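Local coordinates for cell division control protein 73 (Saccharomyces cerevisiae, PDB 3V46) that acts within the PAF1 complex in transcription initiation and elongation, its C-terminal Ras-like domain, which does not bind GTP, promoting association of the complex with chromatin, at residues Ile16-Ser21 against Glu83-Val88; Leu37-Val42 against Lys148-Val153; Ala90-Gly95 against Lys116-His121. All coordinates share one frame; numbering follows the deposited sequence. Where two conformers were deposited one is given.

Contact 1: residues Ile16-Ser21 against Glu83-Val88; sequences IILIPS and EYWDRV
Ile-16 lays its CD1 methyl over one face of the Arg-87 guanidinium, 3.9 Å above the plane and displaced toward its rim. The extended end of the chain (CD1 anti to CA, chi2 169°) brings CD1 to 3.8 Å from Arg-87 CB as well, while Ile-16 CD1 also sits at the edge of the Tyr-84 ring, near its plane, 4.2 Å from Tyr-84 CD1. Arg-87 bends at chi3 (59°), which turns NE back beneath the methyl, and its NH2 is hydrogen-bonded to the carbonyl of Asp-14. An alanine at Ile-16 would probably lose the CD1 contact over the guanidinium and beside the Tyr-84 edge, leaving a gap there. The backbones meet where strand 88-92 begins: Ile-16 N gives a hydrogen bond to Arg-87 O at 2.9 Å, and Val-88 CA lies 3.4 Å from Ile-16 O in a CA-H...O contact. This is a parallel bridge of Ile-16 with Val-88, and it joins the first strand of the Ras-like sheet to its neighbour just after residues 83-87, which have helical backbone angles; the amides of Asp-86, Arg-87 and Val-88 bond to the carbonyls three residues earlier. Further in, the Leu-18 side chain crosses those of Val-88 and Trp-85 at about a right angle. Its CG is 4.0 Å from Val-88 CG1, and its CD1 approaches Trp-85 CZ3 to 3.7 Å, oblique to the indole. The first bond of the Trp-85 side chain points away from strand 16-18, but CZ3 and CH2 come back to Leu-18 CD1; Phe-79 stacks on the same indole.

Contact 2: residues Leu37-Val42 against Lys148-Val153; sequences LESKYV and KDVEVV
The helix-ending turn at Ser-39 packs against the N-terminal part of helix 149-166, the CA atoms of Ser-39 and Val-150 lying 5.2 Å apart. Ser-39 is the first residue after helix 32-38 to leave helical geometry, with the positive phi (55°) of a left-handed conformation, and its CB points to the other helix, 3.9 Å from Val-150 CG2. With OG beside the backbone N (chi1 -57°), the hydroxyl lies against Val-153, 3.8 Å from its CB, and shares a water with the opposite backbone: the water is 2.8 Å from Ser-39 OG and donates to Val-150 O at 2.7 Å. Asp-149 packs on the turn as well: its CB lies 3.6 Å from Ser-39 O, and its OD2 comes within 3.3 Å of Tyr-41 CB; the same oxygen forms a salt bridge with Arg-146. Tyr-41 touches here through CB; CG is anti to the backbone N (chi1 180°), and the end of the side chain leads away, its OH hydrogen-bonded to Ile-26 O. Phe-35 of helix 32-38 receives Val-152 and Val-153 nearby, consistent with the pairing of first and last helices on one side of the sheet in Ras-like folds.

Contact 3: residues Ala90-Gly95 against Lys116-His121; sequences AIFTTG and KGYYFH
Strands 90-92 and 116-121 run parallel with axes 4.7 Å apart at closest and 24° between directions, joined by Ile-91 N to Lys-116 O (2.8 Å) and Tyr-118 N to Ile-91 O (2.9 Å). At Thr-93 one acceptor is gripped twice: N and OG1 both donate to Tyr-118 O, each at 2.9 Å. OG1 can do so because it sits between the backbone N and the carbonyl carbon (chi1 60°), and from there it also lies in the plane of the Tyr-119 ring, at its edge. A water that accepts from Phe-120 N and donates to Thr-93 O adds a further link. On the Ala-90 and Phe-92 side, an aromatic cluster forms. Phe-92 CE2 reaches Phe-120 CE1 at 3.5 Å, the rings near parallel (17°) but slid apart so that they barely overlap. The Phe-92 and Tyr-118 rings meet obliquely with centroids 5.6 Å apart, and Tyr-118 CB lies over a Phe-92 face. Ala-90 CB meets the Tyr-118 edge at CE1, in the ring plane. In this beta-alpha-beta unit helix 108-114 packs on Ile-91 and Thr-93, while helix 149-166 covers the opposite face through Leu-160, Phe-156 and Ser-159, with Ser-159 OG hydrogen-bonded to Tyr-118 OH; strand 88-92 also pairs with strand 16-18, and strand 116-122 with strand 136-141.

Contacts 1 and 3 lie side by side in one sheet, their centres 12 Å apart, and share strand 88-92: Leu-18 N and O bond to Ala-90 O and Phe-92 N, giving the strand run 16-18, 88-92, 116-122. Contact 2 lies off the sheet, about 23 Å from contact 1 and 17 Å from contact 3 between centres, touching neither. Along the chain contact 1 closes before contact 3 opens; contact 2 crosses contact 1 and encloses contact 3. Helix 149-166 covers the aromatic side of contact 3 and, at its start, meets the end of helix 32-38. Contacts 1 and 3 thus belong to the central sheet and contact 2 to the helix pair beside it, all within the Ras-like domain.

Contact 1: residues Ile16-Ser21 against Glu83-Val88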
# COMPACT_ATOMS: atom_id res chain seq x y z
N ILE A 16 -8.02 5.11 2.63
CA ILE A 16 -6.65 5.40 3.00
C ILE A 16 -5.75 4.19 2.78
O ILE A 16 -6.13 3.05 3.08
CB ILE A 16 -6.57 5.80 4.48
CG1 ILE A 16 -7.45 7.04 4.72
CG2 ILE A 16 -5.14 6.07 4.89
CD1 ILE A 16 -7.68 7.39 6.18
N ILE A 17 -4.56 4.44 2.23
CA ILE A 17 -3.52 3.43 2.09
C ILE A 17 -2.36 3.86 2.96
O ILE A 17 -1.89 4.99 2.87
CB ILE A 17 -3.05 3.30 0.63
CG1 ILE A 17 -4.21 2.86 -0.27
CG2 ILE A 17 -1.92 2.27 0.54
CD1 ILE A 17 -3.88 2.77 -1.78
N LEU A 18 -1.89 2.97 3.83
CA LEU A 18 -0.74 3.28 4.68
C LEU A 18 0.52 2.71 4.05
O LEU A 18 0.58 1.53 3.76
CB LEU A 18 -0.91 2.67 6.06
CG LEU A 18 -2.16 3.06 6.83
CD1 LEU A 18 -2.12 2.41 8.21
CD2 LEU A 18 -2.23 4.55 6.95
N ILE A 19 1.52 3.57 3.88
CA ILE A 19 2.80 3.17 3.32
C ILE A 19 3.92 3.85 4.10
O ILE A 19 4.61 4.74 3.60
CB ILE A 19 2.88 3.46 1.80
CG1 ILE A 19 4.15 2.86 1.20
CG2 ILE A 19 2.76 4.97 1.52
CD1 ILE A 19 4.16 2.81 -0.30
N PRO A 20 4.10 3.44 5.36
CA PRO A 20 5.31 3.92 6.03
C PRO A 20 6.53 3.27 5.38
O PRO A 20 6.38 2.27 4.68
CB PRO A 20 5.14 3.40 7.44
CG PRO A 20 4.43 2.10 7.25
CD PRO A 20 3.42 2.40 6.14
N SER A 21 7.70 3.83 5.60
CA SER A 21 8.88 3.28 4.96
C SER A 21 9.97 2.94 5.96
O SER A 21 10.04 3.51 7.04
CB SER A 21 9.44 4.24 3.90
OG SER A 21 9.90 5.46 4.45
N GLU A 83 -12.39 6.66 13.86
CA GLU A 83 -13.12 6.30 12.64
C GLU A 83 -12.26 6.41 11.37
O GLU A 83 -12.58 5.80 10.35
CB GLU A 83 -14.43 7.08 12.51
CG GLU A 83 -14.34 8.59 12.72
CD GLU A 83 -15.71 9.26 12.65
OE1 GLU A 83 -16.71 8.54 12.42
OE2 GLU A 83 -15.80 10.49 12.82
N TYR A 84 -11.16 7.17 11.44
CA TYR A 84 -10.21 7.22 10.33
C TYR A 84 -9.69 5.81 10.07
O TYR A 84 -9.41 5.44 8.93
CB TYR A 84 -9.03 8.13 10.65
CG TYR A 84 -9.25 9.60 10.35
CD1 TYR A 84 -9.01 10.11 9.08
CD2 TYR A 84 -9.67 10.48 11.34
CE1 TYR A 84 -9.19 11.45 8.80
CE2 TYR A 84 -9.86 11.82 11.07
CZ TYR A 84 -9.62 12.30 9.80
OH TYR A 84 -9.81 13.64 9.53
N TRP A 85 -9.54 5.02 11.12
CA TRP A 85 -9.00 3.68 10.97
C TRP A 85 -9.91 2.77 10.15
O TRP A 85 -9.43 1.85 9.49
CB TRP A 85 -8.70 3.05 12.33
CG TRP A 85 -7.44 3.61 12.88
CD1 TRP A 85 -7.30 4.54 13.86
CD2 TRP A 85 -6.12 3.30 12.42
NE1 TRP A 85 -5.97 4.83 14.06
CE2 TRP A 85 -5.23 4.07 13.18
CE3 TRP A 85 -5.61 2.44 11.45
CZ2 TRP A 85 -3.85 4.01 12.99
CZ3 TRP A 85 -4.25 2.38 11.27
CH2 TRP A 85 -3.38 3.16 12.04
N ASP A 86 -11.21 3.03 10.18
CA ASP A 86 -12.15 2.22 9.40
C ASP A 86 -11.99 2.46 7.91
O ASP A 86 -12.48 1.68 7.10
CB ASP A 86 -13.60 2.54 9.79
CG ASP A 86 -13.93 2.16 11.21
OD1 ASP A 86 -13.36 1.17 11.71
OD2 ASP A 86 -14.77 2.87 11.83
N ARG A 87 -11.30 3.55 7.56
CA ARG A 87 -11.10 3.96 6.17
C ARG A 87 -9.86 3.34 5.56
O ARG A 87 -9.63 3.47 4.36
CB ARG A 87 -10.99 5.49 6.08
CG ARG A 87 -12.29 6.22 6.40
CD ARG A 87 -12.06 7.71 6.62
NE ARG A 87 -11.47 8.37 5.46
CZ ARG A 87 -11.04 9.62 5.45
NH1 ARG A 87 -11.15 10.37 6.54
NH2 ARG A 87 -10.50 10.13 4.36
N VAL A 88 -9.03 2.69 6.37
CA VAL A 88 -7.79 2.10 5.87
C VAL A 88 -8.12 0.83 5.10
O VAL A 88 -8.69 -0.11 5.66
CB VAL A 88 -6.80 1.82 7.02
CG1 VAL A 88 -5.58 1.05 6.53
CG2 VAL A 88 -6.36 3.12 7.67

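Contact 2: residues Leu37-Val42 against Lys148-Val153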
# COMPACT_ATOMS: atom_id res chain seq x y z
N LEU A 37 0.52 5.07 -11.16
CA LEU A 37 -0.12 5.81 -12.24
C LEU A 37 0.57 5.62 -13.58
O LEU A 37 -0.09 5.59 -14.63
CB LEU A 37 -0.19 7.30 -11.91
CG LEU A 37 -1.11 7.64 -10.74
CD1 LEU A 37 -1.18 9.14 -10.56
CD2 LEU A 37 -2.51 7.07 -10.97
N GLU A 38 1.89 5.50 -13.57
CA GLU A 38 2.63 5.43 -14.82
C GLU A 38 3.22 4.05 -15.06
O GLU A 38 3.83 3.81 -16.10
CB GLU A 38 3.75 6.47 -14.83
CG GLU A 38 3.27 7.88 -14.58
CD GLU A 38 4.34 8.91 -14.88
OE1 GLU A 38 5.38 8.90 -14.18
OE2 GLU A 38 4.14 9.72 -15.81
N SER A 39 3.05 3.15 -14.09
CA SER A 39 3.63 1.81 -14.17
C SER A 39 5.13 1.95 -14.38
O SER A 39 5.74 1.18 -15.13
CB SER A 39 3.00 1.00 -15.29
OG SER A 39 1.60 0.92 -15.11
N LYS A 40 5.71 2.93 -13.70
CA LYS A 40 7.13 3.19 -13.82
C LYS A 40 7.76 3.07 -12.45
O LYS A 40 7.48 3.86 -11.56
CB LYS A 40 7.37 4.59 -14.39
CG LYS A 40 6.96 4.73 -15.85
CD LYS A 40 7.23 6.12 -16.40
CE LYS A 40 6.84 6.22 -17.88
NZ LYS A 40 5.45 5.74 -18.14
N TYR A 41 8.59 2.04 -12.27
CA TYR A 41 9.30 1.86 -11.02
C TYR A 41 10.62 2.65 -10.99
O TYR A 41 11.46 2.52 -11.89
CB TYR A 41 9.60 0.39 -10.72
CG TYR A 41 10.34 0.33 -9.42
CD1 TYR A 41 9.65 0.43 -8.23
CD2 TYR A 41 11.73 0.28 -9.38
CE1 TYR A 41 10.30 0.44 -7.04
CE2 TYR A 41 12.40 0.29 -8.18
CZ TYR A 41 11.67 0.38 -7.01
OH TYR A 41 12.32 0.42 -5.82
N VAL A 42 10.80 3.45 -9.94
CA VAL A 42 12.01 4.24 -9.75
C VAL A 42 12.48 4.13 -8.30
O VAL A 42 11.67 4.16 -7.40
CB VAL A 42 11.73 5.74 -10.03
CG1 VAL A 42 12.98 6.58 -9.80
CG2 VAL A 42 11.21 5.91 -11.45
N LYS A 148 8.03 -6.01 -16.74
CA LYS A 148 6.93 -6.68 -16.04
C LYS A 148 6.09 -5.69 -15.24
O LYS A 148 5.02 -6.05 -14.74
CB LYS A 148 7.46 -7.76 -15.07
CG LYS A 148 8.23 -8.95 -15.70
CD LYS A 148 8.77 -9.86 -14.59
CE LYS A 148 9.56 -11.06 -15.14
NZ LYS A 148 10.31 -11.80 -14.08
N ASP A 149 6.55 -4.45 -15.11
CA ASP A 149 5.91 -3.52 -14.18
C ASP A 149 4.46 -3.24 -14.56
O ASP A 149 3.61 -3.09 -13.69
CB ASP A 149 6.66 -2.20 -14.11
CG ASP A 149 8.01 -2.31 -13.42
OD1 ASP A 149 8.38 -3.39 -12.90
OD2 ASP A 149 8.70 -1.28 -13.40
N VAL A 150 4.19 -3.12 -15.86
CA VAL A 150 2.84 -2.84 -16.31
C VAL A 150 1.86 -3.88 -15.77
O VAL A 150 0.76 -3.54 -15.30
CB VAL A 150 2.75 -2.77 -17.85
CG1 VAL A 150 1.32 -3.00 -18.31
CG2 VAL A 150 3.27 -1.43 -18.33
N GLU A 151 2.26 -5.14 -15.82
CA GLU A 151 1.40 -6.23 -15.39
C GLU A 151 1.31 -6.28 -13.87
O GLU A 151 0.24 -6.54 -13.32
CB GLU A 151 1.91 -7.57 -15.93
CG GLU A 151 1.23 -8.80 -15.32
CD GLU A 151 -0.21 -8.98 -15.76
OE1 GLU A 151 -0.65 -8.27 -16.70
OE2 GLU A 151 -0.91 -9.84 -15.17
N VAL A 152 2.42 -6.01 -13.18
CA VAL A 152 2.41 -5.97 -11.72
C VAL A 152 1.43 -4.90 -11.25
O VAL A 152 0.63 -5.12 -10.35
CB VAL A 152 3.80 -5.71 -11.13
CG1 VAL A 152 3.71 -5.46 -9.63
CG2 VAL A 152 4.72 -6.88 -11.40
N VAL A 153 1.48 -3.73 -11.88
CA VAL A 153 0.60 -2.64 -11.48
C VAL A 153 -0.86 -2.93 -11.81
O VAL A 153 -1.74 -2.64 -11.01
CB VAL A 153 1.07 -1.31 -12.08
CG1 VAL A 153 0.09 -0.20 -11.79
CG2 VAL A 153 2.45 -0.97 -11.52
O HOH W 1 -0.34 -1.11 -15.58

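Contact 3: residues Ala90-Gly95 against Lys116-His121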
# COMPACT_ATOMS: atom_id res chain seq x y z
N ALA A 90 -5.75 -0.57 2.63
CA ALA A 90 -4.54 -1.32 2.30
C ALA A 90 -3.38 -0.80 3.12
O ALA A 90 -3.30 0.40 3.41
CB ALA A 90 -4.23 -1.21 0.82
N ILE A 91 -2.49 -1.72 3.47
CA ILE A 91 -1.30 -1.42 4.24
C ILE A 91 -0.11 -2.07 3.55
O ILE A 91 -0.08 -3.29 3.36
CB ILE A 91 -1.43 -1.94 5.68
CG1 ILE A 91 -2.63 -1.26 6.38
CG2 ILE A 91 -0.14 -1.69 6.47
CD1 ILE A 91 -2.94 -1.80 7.74
N PHE A 92 0.86 -1.25 3.15
CA PHE A 92 2.13 -1.75 2.66
C PHE A 92 3.03 -1.94 3.86
O PHE A 92 3.15 -1.05 4.70
CB PHE A 92 2.78 -0.76 1.69
CG PHE A 92 2.11 -0.68 0.35
CD1 PHE A 92 0.74 -0.70 0.22
CD2 PHE A 92 2.87 -0.56 -0.79
CE1 PHE A 92 0.14 -0.62 -1.03
CE2 PHE A 92 2.27 -0.47 -2.04
CZ PHE A 92 0.91 -0.48 -2.16
N THR A 93 3.69 -3.10 3.94
CA THR A 93 4.50 -3.42 5.10
C THR A 93 5.99 -3.36 4.83
O THR A 93 6.47 -3.68 3.73
CB THR A 93 4.18 -4.83 5.63
OG1 THR A 93 4.44 -5.79 4.59
CG2 THR A 93 2.74 -4.94 6.05
N THR A 94 6.73 -2.93 5.85
CA THR A 94 8.17 -2.77 5.77
C THR A 94 8.85 -4.06 6.13
O THR A 94 9.99 -4.29 5.76
CB THR A 94 8.66 -1.73 6.79
OG1 THR A 94 8.32 -2.17 8.11
CG2 THR A 94 8.02 -0.37 6.52
N GLY A 95 8.14 -4.91 6.87
CA GLY A 95 8.73 -6.11 7.41
C GLY A 95 9.10 -6.00 8.88
O GLY A 95 9.54 -6.97 9.47
N LYS A 116 -6.31 -5.21 4.11
CA LYS A 116 -5.47 -5.88 3.13
C LYS A 116 -4.02 -5.43 3.26
O LYS A 116 -3.72 -4.25 3.23
CB LYS A 116 -6.00 -5.56 1.74
CG LYS A 116 -5.14 -6.09 0.63
CD LYS A 116 -5.46 -7.51 0.35
CE LYS A 116 -4.66 -8.02 -0.83
NZ LYS A 116 -4.91 -9.46 -1.04
N GLY A 117 -3.13 -6.40 3.43
CA GLY A 117 -1.71 -6.13 3.51
C GLY A 117 -0.93 -6.57 2.28
O GLY A 117 -1.28 -7.56 1.62
N TYR A 118 0.13 -5.82 1.98
CA TYR A 118 1.04 -6.11 0.88
C TYR A 118 2.47 -6.04 1.38
O TYR A 118 2.78 -5.23 2.26
CB TYR A 118 0.88 -5.09 -0.26
CG TYR A 118 -0.46 -5.12 -0.94
CD1 TYR A 118 -1.50 -4.33 -0.49
CD2 TYR A 118 -0.68 -5.94 -2.03
CE1 TYR A 118 -2.72 -4.35 -1.10
CE2 TYR A 118 -1.92 -5.97 -2.66
CZ TYR A 118 -2.93 -5.16 -2.18
OH TYR A 118 -4.16 -5.17 -2.78
N TYR A 119 3.32 -6.89 0.82
CA TYR A 119 4.75 -6.84 1.07
C TYR A 119 5.46 -6.90 -0.28
O TYR A 119 5.46 -7.93 -0.95
CB TYR A 119 5.21 -7.99 1.96
CG TYR A 119 6.70 -7.99 2.21
CD1 TYR A 119 7.27 -7.11 3.12
CD2 TYR A 119 7.54 -8.86 1.53
CE1 TYR A 119 8.63 -7.08 3.35
CE2 TYR A 119 8.90 -8.85 1.76
CZ TYR A 119 9.44 -7.96 2.66
OH TYR A 119 10.79 -7.95 2.90
N PHE A 120 6.05 -5.78 -0.70
CA PHE A 120 6.76 -5.70 -1.96
C PHE A 120 8.25 -5.91 -1.73
O PHE A 120 8.83 -5.39 -0.76
CB PHE A 120 6.55 -4.33 -2.62
CG PHE A 120 5.22 -4.17 -3.31
CD1 PHE A 120 4.08 -3.86 -2.58
CD2 PHE A 120 5.12 -4.31 -4.68
CE1 PHE A 120 2.86 -3.70 -3.22
CE2 PHE A 120 3.91 -4.14 -5.33
CZ PHE A 120 2.78 -3.85 -4.59
N HIS A 121 8.88 -6.68 -2.61
CA HIS A 121 10.31 -6.91 -2.52
C HIS A 121 10.88 -7.27 -3.89
O HIS A 121 10.14 -7.56 -4.83
CB HIS A 121 10.60 -8.03 -1.52
CG HIS A 121 10.09 -9.37 -1.96
ND1 HIS A 121 10.92 -10.35 -2.46
CD2 HIS A 121 8.84 -9.88 -1.99
CE1 HIS A 121 10.20 -11.41 -2.77
NE2 HIS A 121 8.93 -11.15 -2.50
O HOH W 2 5.79 -3.46 1.06
O HOH W 3 11.93 -6.28 5.47